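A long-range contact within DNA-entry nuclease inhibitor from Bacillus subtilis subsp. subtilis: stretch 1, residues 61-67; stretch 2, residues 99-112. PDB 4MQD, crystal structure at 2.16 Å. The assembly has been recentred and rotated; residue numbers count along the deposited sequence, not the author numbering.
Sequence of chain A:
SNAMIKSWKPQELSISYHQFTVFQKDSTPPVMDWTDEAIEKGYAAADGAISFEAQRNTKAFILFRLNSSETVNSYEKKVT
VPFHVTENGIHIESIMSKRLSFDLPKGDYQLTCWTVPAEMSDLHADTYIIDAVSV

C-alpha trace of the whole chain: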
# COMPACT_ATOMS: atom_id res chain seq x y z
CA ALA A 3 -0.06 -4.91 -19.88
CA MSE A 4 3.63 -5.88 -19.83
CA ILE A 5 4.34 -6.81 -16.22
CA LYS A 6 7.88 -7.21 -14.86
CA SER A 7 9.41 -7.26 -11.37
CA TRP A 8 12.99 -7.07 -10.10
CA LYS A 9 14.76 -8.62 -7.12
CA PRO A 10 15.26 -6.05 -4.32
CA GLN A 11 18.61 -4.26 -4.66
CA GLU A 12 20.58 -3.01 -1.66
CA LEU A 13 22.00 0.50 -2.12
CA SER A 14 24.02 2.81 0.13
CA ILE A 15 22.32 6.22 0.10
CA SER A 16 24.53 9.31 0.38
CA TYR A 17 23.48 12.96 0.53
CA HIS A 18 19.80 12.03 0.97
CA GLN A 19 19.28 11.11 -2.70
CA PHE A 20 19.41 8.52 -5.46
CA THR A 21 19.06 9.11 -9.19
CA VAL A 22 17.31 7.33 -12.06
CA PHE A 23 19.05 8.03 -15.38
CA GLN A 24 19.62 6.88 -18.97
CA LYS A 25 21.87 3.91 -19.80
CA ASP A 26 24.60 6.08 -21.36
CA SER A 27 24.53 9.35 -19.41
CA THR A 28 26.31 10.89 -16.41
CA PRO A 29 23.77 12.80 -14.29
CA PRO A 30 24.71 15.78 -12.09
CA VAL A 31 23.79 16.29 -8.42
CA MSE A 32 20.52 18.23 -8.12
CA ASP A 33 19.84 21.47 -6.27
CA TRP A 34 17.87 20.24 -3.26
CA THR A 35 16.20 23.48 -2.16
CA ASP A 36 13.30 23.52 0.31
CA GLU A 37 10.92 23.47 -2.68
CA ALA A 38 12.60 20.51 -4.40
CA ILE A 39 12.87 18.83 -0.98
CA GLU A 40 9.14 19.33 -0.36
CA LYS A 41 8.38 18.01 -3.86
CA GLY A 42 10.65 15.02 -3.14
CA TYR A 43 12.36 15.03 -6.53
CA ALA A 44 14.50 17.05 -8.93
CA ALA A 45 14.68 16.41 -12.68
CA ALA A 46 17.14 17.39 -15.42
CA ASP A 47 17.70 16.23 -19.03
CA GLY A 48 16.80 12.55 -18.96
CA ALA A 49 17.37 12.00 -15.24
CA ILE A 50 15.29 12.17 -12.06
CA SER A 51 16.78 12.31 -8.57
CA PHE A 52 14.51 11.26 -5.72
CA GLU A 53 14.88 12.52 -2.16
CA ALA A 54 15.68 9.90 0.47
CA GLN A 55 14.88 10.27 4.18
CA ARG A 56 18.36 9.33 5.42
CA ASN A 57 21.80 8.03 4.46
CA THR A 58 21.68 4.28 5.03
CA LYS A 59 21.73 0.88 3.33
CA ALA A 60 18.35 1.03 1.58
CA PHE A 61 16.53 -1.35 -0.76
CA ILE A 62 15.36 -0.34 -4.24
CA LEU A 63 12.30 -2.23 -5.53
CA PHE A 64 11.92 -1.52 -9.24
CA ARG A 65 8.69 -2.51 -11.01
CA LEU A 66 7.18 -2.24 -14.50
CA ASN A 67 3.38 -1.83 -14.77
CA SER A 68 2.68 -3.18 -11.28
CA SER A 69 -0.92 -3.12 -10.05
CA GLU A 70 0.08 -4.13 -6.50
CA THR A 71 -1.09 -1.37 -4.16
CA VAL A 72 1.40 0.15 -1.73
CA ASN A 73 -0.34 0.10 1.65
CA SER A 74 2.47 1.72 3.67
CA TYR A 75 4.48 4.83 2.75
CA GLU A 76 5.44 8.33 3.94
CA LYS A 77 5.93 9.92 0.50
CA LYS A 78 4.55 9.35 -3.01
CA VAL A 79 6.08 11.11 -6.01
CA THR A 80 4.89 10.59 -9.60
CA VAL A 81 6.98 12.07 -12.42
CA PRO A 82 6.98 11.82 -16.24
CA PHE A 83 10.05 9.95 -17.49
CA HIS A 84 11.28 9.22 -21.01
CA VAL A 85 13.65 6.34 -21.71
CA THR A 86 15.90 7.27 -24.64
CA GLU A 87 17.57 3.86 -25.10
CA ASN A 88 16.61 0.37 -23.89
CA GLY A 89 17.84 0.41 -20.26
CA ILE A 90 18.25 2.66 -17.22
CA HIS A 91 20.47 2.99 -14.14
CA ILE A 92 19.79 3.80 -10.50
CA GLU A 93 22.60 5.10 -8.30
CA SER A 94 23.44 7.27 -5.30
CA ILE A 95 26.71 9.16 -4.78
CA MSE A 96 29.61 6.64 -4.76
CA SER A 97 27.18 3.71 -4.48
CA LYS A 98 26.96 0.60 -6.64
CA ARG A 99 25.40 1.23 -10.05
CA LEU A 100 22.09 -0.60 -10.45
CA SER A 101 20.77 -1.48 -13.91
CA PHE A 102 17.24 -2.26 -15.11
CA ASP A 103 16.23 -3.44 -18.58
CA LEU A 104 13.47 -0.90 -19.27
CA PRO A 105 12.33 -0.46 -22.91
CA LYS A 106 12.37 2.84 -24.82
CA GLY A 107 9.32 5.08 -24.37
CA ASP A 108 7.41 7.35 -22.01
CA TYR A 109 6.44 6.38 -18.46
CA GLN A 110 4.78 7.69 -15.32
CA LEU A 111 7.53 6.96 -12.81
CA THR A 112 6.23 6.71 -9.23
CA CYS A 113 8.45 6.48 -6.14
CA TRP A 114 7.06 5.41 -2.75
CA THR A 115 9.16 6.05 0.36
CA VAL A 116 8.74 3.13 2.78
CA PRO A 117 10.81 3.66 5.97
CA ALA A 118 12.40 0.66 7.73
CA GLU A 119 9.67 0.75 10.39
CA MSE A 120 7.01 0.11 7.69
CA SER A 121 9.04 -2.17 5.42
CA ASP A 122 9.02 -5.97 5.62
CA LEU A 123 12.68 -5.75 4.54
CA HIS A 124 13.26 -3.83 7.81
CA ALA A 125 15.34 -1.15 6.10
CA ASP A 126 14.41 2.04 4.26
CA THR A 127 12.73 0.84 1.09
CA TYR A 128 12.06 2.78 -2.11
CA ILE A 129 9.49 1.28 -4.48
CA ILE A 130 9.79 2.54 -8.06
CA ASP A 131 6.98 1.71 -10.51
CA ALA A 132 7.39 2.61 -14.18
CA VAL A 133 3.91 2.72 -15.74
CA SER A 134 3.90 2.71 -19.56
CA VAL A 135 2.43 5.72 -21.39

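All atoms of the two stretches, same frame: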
# COMPACT_ATOMS: atom_id res chain seq x y z
N PHE A 61 16.89 -0.41 0.30
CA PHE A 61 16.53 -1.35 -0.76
C PHE A 61 15.72 -0.63 -1.84
O PHE A 61 14.80 0.13 -1.53
CB PHE A 61 15.72 -2.52 -0.20
CG PHE A 61 16.55 -3.51 0.56
CD1 PHE A 61 17.27 -4.49 -0.12
CD2 PHE A 61 16.63 -3.47 1.94
CE1 PHE A 61 18.04 -5.41 0.57
CE2 PHE A 61 17.40 -4.39 2.64
CZ PHE A 61 18.10 -5.36 1.96
N ILE A 62 16.09 -0.86 -3.09
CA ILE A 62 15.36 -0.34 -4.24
C ILE A 62 14.53 -1.47 -4.85
O ILE A 62 15.08 -2.48 -5.27
CB ILE A 62 16.32 0.20 -5.32
CG1 ILE A 62 17.27 1.26 -4.74
CG2 ILE A 62 15.54 0.74 -6.52
CD1 ILE A 62 16.58 2.51 -4.22
N LEU A 63 13.21 -1.29 -4.87
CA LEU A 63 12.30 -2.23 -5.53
C LEU A 63 11.78 -1.62 -6.82
O LEU A 63 10.89 -0.77 -6.79
CB LEU A 63 11.12 -2.58 -4.62
CG LEU A 63 11.30 -3.78 -3.69
CD1 LEU A 63 12.52 -3.58 -2.80
CD2 LEU A 63 10.05 -4.00 -2.85
N PHE A 64 12.35 -2.04 -7.94
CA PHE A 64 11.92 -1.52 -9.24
C PHE A 64 10.83 -2.42 -9.82
O PHE A 64 10.93 -3.64 -9.75
CB PHE A 64 13.09 -1.41 -10.20
CG PHE A 64 12.80 -0.52 -11.38
CD1 PHE A 64 12.87 0.85 -11.26
CD2 PHE A 64 12.44 -1.07 -12.60
CE1 PHE A 64 12.59 1.68 -12.34
CE2 PHE A 64 12.16 -0.25 -13.69
CZ PHE A 64 12.23 1.12 -13.55
N ARG A 65 9.81 -1.79 -10.40
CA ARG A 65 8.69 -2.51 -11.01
C ARG A 65 8.27 -1.87 -12.33
O ARG A 65 8.43 -0.67 -12.52
CB ARG A 65 7.48 -2.51 -10.07
CG ARG A 65 7.70 -3.22 -8.75
CD ARG A 65 6.49 -3.06 -7.85
NE ARG A 65 6.71 -3.66 -6.54
CZ ARG A 65 5.84 -3.63 -5.54
NH1 ARG A 65 4.66 -3.02 -5.68
NH2 ARG A 65 6.15 -4.21 -4.38
N LEU A 66 7.74 -2.70 -13.22
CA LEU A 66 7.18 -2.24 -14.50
C LEU A 66 5.71 -2.64 -14.57
O LEU A 66 5.37 -3.83 -14.54
CB LEU A 66 7.96 -2.86 -15.66
CG LEU A 66 7.47 -2.58 -17.09
CD1 LEU A 66 7.42 -1.08 -17.38
CD2 LEU A 66 8.36 -3.29 -18.09
N ASN A 67 4.83 -1.63 -14.66
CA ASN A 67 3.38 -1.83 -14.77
C ASN A 67 2.79 -2.71 -13.67
O ASN A 67 1.97 -3.59 -13.93
CB ASN A 67 3.02 -2.40 -16.15
CG ASN A 67 3.40 -1.46 -17.28
OD1 ASN A 67 3.17 -0.25 -17.20
ND2 ASN A 67 3.98 -2.01 -18.34
N ARG A 99 26.29 0.85 -8.96
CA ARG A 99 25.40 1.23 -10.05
C ARG A 99 24.42 0.09 -10.33
O ARG A 99 24.82 -1.01 -10.70
CB ARG A 99 26.20 1.55 -11.32
CG ARG A 99 25.32 1.92 -12.51
CD ARG A 99 26.13 2.39 -13.70
NE ARG A 99 26.50 3.80 -13.59
CZ ARG A 99 26.96 4.55 -14.60
NH1 ARG A 99 27.10 4.03 -15.81
NH2 ARG A 99 27.27 5.82 -14.39
N LEU A 100 23.14 0.37 -10.13
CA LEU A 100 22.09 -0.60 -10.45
C LEU A 100 21.69 -0.42 -11.91
O LEU A 100 21.80 0.67 -12.47
CB LEU A 100 20.87 -0.40 -9.55
CG LEU A 100 21.15 -0.37 -8.04
CD1 LEU A 100 19.84 -0.19 -7.28
CD2 LEU A 100 21.87 -1.62 -7.58
N SER A 101 21.23 -1.51 -12.53
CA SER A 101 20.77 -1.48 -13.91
C SER A 101 19.44 -2.22 -14.05
O SER A 101 19.23 -3.25 -13.42
CB SER A 101 21.81 -2.12 -14.83
OG SER A 101 23.03 -1.39 -14.78
N PHE A 102 18.56 -1.67 -14.88
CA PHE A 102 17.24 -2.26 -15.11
C PHE A 102 16.90 -2.19 -16.59
O PHE A 102 16.95 -1.12 -17.19
CB PHE A 102 16.19 -1.51 -14.28
CG PHE A 102 16.47 -1.50 -12.81
CD1 PHE A 102 17.23 -0.48 -12.24
CD2 PHE A 102 16.01 -2.51 -11.98
CE1 PHE A 102 17.50 -0.47 -10.88
CE2 PHE A 102 16.27 -2.50 -10.62
CZ PHE A 102 17.02 -1.48 -10.07
N ASP A 103 16.56 -3.34 -17.16
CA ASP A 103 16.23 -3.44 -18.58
C ASP A 103 14.82 -2.90 -18.84
O ASP A 103 13.85 -3.65 -18.89
CB ASP A 103 16.34 -4.90 -19.04
CG ASP A 103 16.17 -5.06 -20.54
OD1 ASP A 103 16.65 -4.19 -21.30
OD2 ASP A 103 15.56 -6.06 -20.97
N LEU A 104 14.73 -1.58 -18.99
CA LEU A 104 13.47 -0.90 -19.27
C LEU A 104 13.45 -0.48 -20.74
O LEU A 104 14.40 0.17 -21.20
CB LEU A 104 13.32 0.32 -18.36
CG LEU A 104 11.94 0.98 -18.27
CD1 LEU A 104 10.91 0.03 -17.68
CD2 LEU A 104 12.03 2.25 -17.45
N PRO A 105 12.39 -0.83 -21.49
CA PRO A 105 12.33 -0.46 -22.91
C PRO A 105 12.25 1.05 -23.16
O PRO A 105 11.96 1.82 -22.24
CB PRO A 105 11.05 -1.13 -23.41
CG PRO A 105 10.72 -2.17 -22.40
CD PRO A 105 11.25 -1.68 -21.09
N LYS A 106 12.51 1.45 -24.40
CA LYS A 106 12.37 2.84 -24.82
C LYS A 106 10.91 3.26 -24.73
O LYS A 106 10.01 2.45 -24.96
CB LYS A 106 12.85 3.03 -26.26
CG LYS A 106 14.31 2.69 -26.51
CD LYS A 106 14.81 3.23 -27.85
CE LYS A 106 14.13 2.57 -29.05
NZ LYS A 106 14.42 1.12 -29.15
N GLY A 107 10.67 4.53 -24.41
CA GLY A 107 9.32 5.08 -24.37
C GLY A 107 9.07 5.98 -23.18
O GLY A 107 9.96 6.23 -22.37
N ASP A 108 7.83 6.45 -23.08
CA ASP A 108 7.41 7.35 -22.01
C ASP A 108 6.77 6.55 -20.87
O ASP A 108 6.13 5.53 -21.10
CB ASP A 108 6.41 8.38 -22.54
CG ASP A 108 6.99 9.22 -23.66
OD1 ASP A 108 8.15 9.66 -23.54
OD2 ASP A 108 6.28 9.46 -24.65
N TYR A 109 6.97 7.03 -19.65
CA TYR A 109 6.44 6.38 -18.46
C TYR A 109 5.95 7.41 -17.45
O TYR A 109 6.36 8.57 -17.48
CB TYR A 109 7.51 5.51 -17.80
CG TYR A 109 8.06 4.40 -18.65
CD1 TYR A 109 9.09 4.63 -19.56
CD2 TYR A 109 7.56 3.10 -18.54
CE1 TYR A 109 9.61 3.61 -20.34
CE2 TYR A 109 8.07 2.07 -19.32
CZ TYR A 109 9.09 2.33 -20.21
OH TYR A 109 9.60 1.31 -20.99
N GLN A 110 5.07 6.97 -16.56
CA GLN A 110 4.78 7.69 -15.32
C GLN A 110 5.52 6.98 -14.20
O GLN A 110 5.09 5.93 -13.72
CB GLN A 110 3.28 7.73 -15.04
CG GLN A 110 2.51 8.73 -15.89
CD GLN A 110 2.90 10.18 -15.63
OE1 GLN A 110 3.46 10.51 -14.58
NE2 GLN A 110 2.59 11.05 -16.58
N LEU A 111 6.66 7.55 -13.81
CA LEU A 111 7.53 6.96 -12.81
C LEU A 111 7.09 7.40 -11.42
O LEU A 111 7.12 8.59 -11.10
CB LEU A 111 8.98 7.37 -13.05
CG LEU A 111 10.05 6.59 -12.29
CD1 LEU A 111 10.14 5.16 -12.81
CD2 LEU A 111 11.40 7.29 -12.41
N THR A 112 6.67 6.44 -10.60
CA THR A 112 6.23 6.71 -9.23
C THR A 112 7.23 6.14 -8.23
O THR A 112 7.69 5.01 -8.39
CB THR A 112 4.83 6.13 -8.96
OG1 THR A 112 3.89 6.72 -9.87
CG2 THR A 112 4.39 6.41 -7.53

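Two nearly parallel strands, 61-66 and 100-102, pack here through side chains alone: their axes come no closer than 9.7 Å, and no hydrogen bond crosses between the stretches. The first rule is alternation. I62, F64 and L66 direct their CA-to-CB bonds toward the partner, while F61, L63 and R65 point away. The partner keeps the same two-residue step, so I62 lies nearest L100, F64 nearest F102 and L66 nearest L104.

F64 covers the most surface and F102 comes next. Their rings form an offset stack, centroids 4.7 Å apart and planes inclined by 30°. F64 CB also lies over a face of the F102 ring, 3.4 Å from F102 CE2, adding an apolar contact to the stack. F64, with chi1 in t, also reaches along the interface: F64 CZ comes within 4.1 Å of L104 CD2, which sits at the edge of the ring.

L66 closes one end. Its CD1 packs 3.7 Å from L104 CD1 and 3.8 Å from Y109 CE2, joining the loop residue and the second strand of that stretch in one apolar cluster. Y109 remains polar at its tip, where Y109 OH donates a hydrogen bond to P105 O at 2.7 Å. At the other end, I62 CG1 meets L100 CD1 at 3.9 Å.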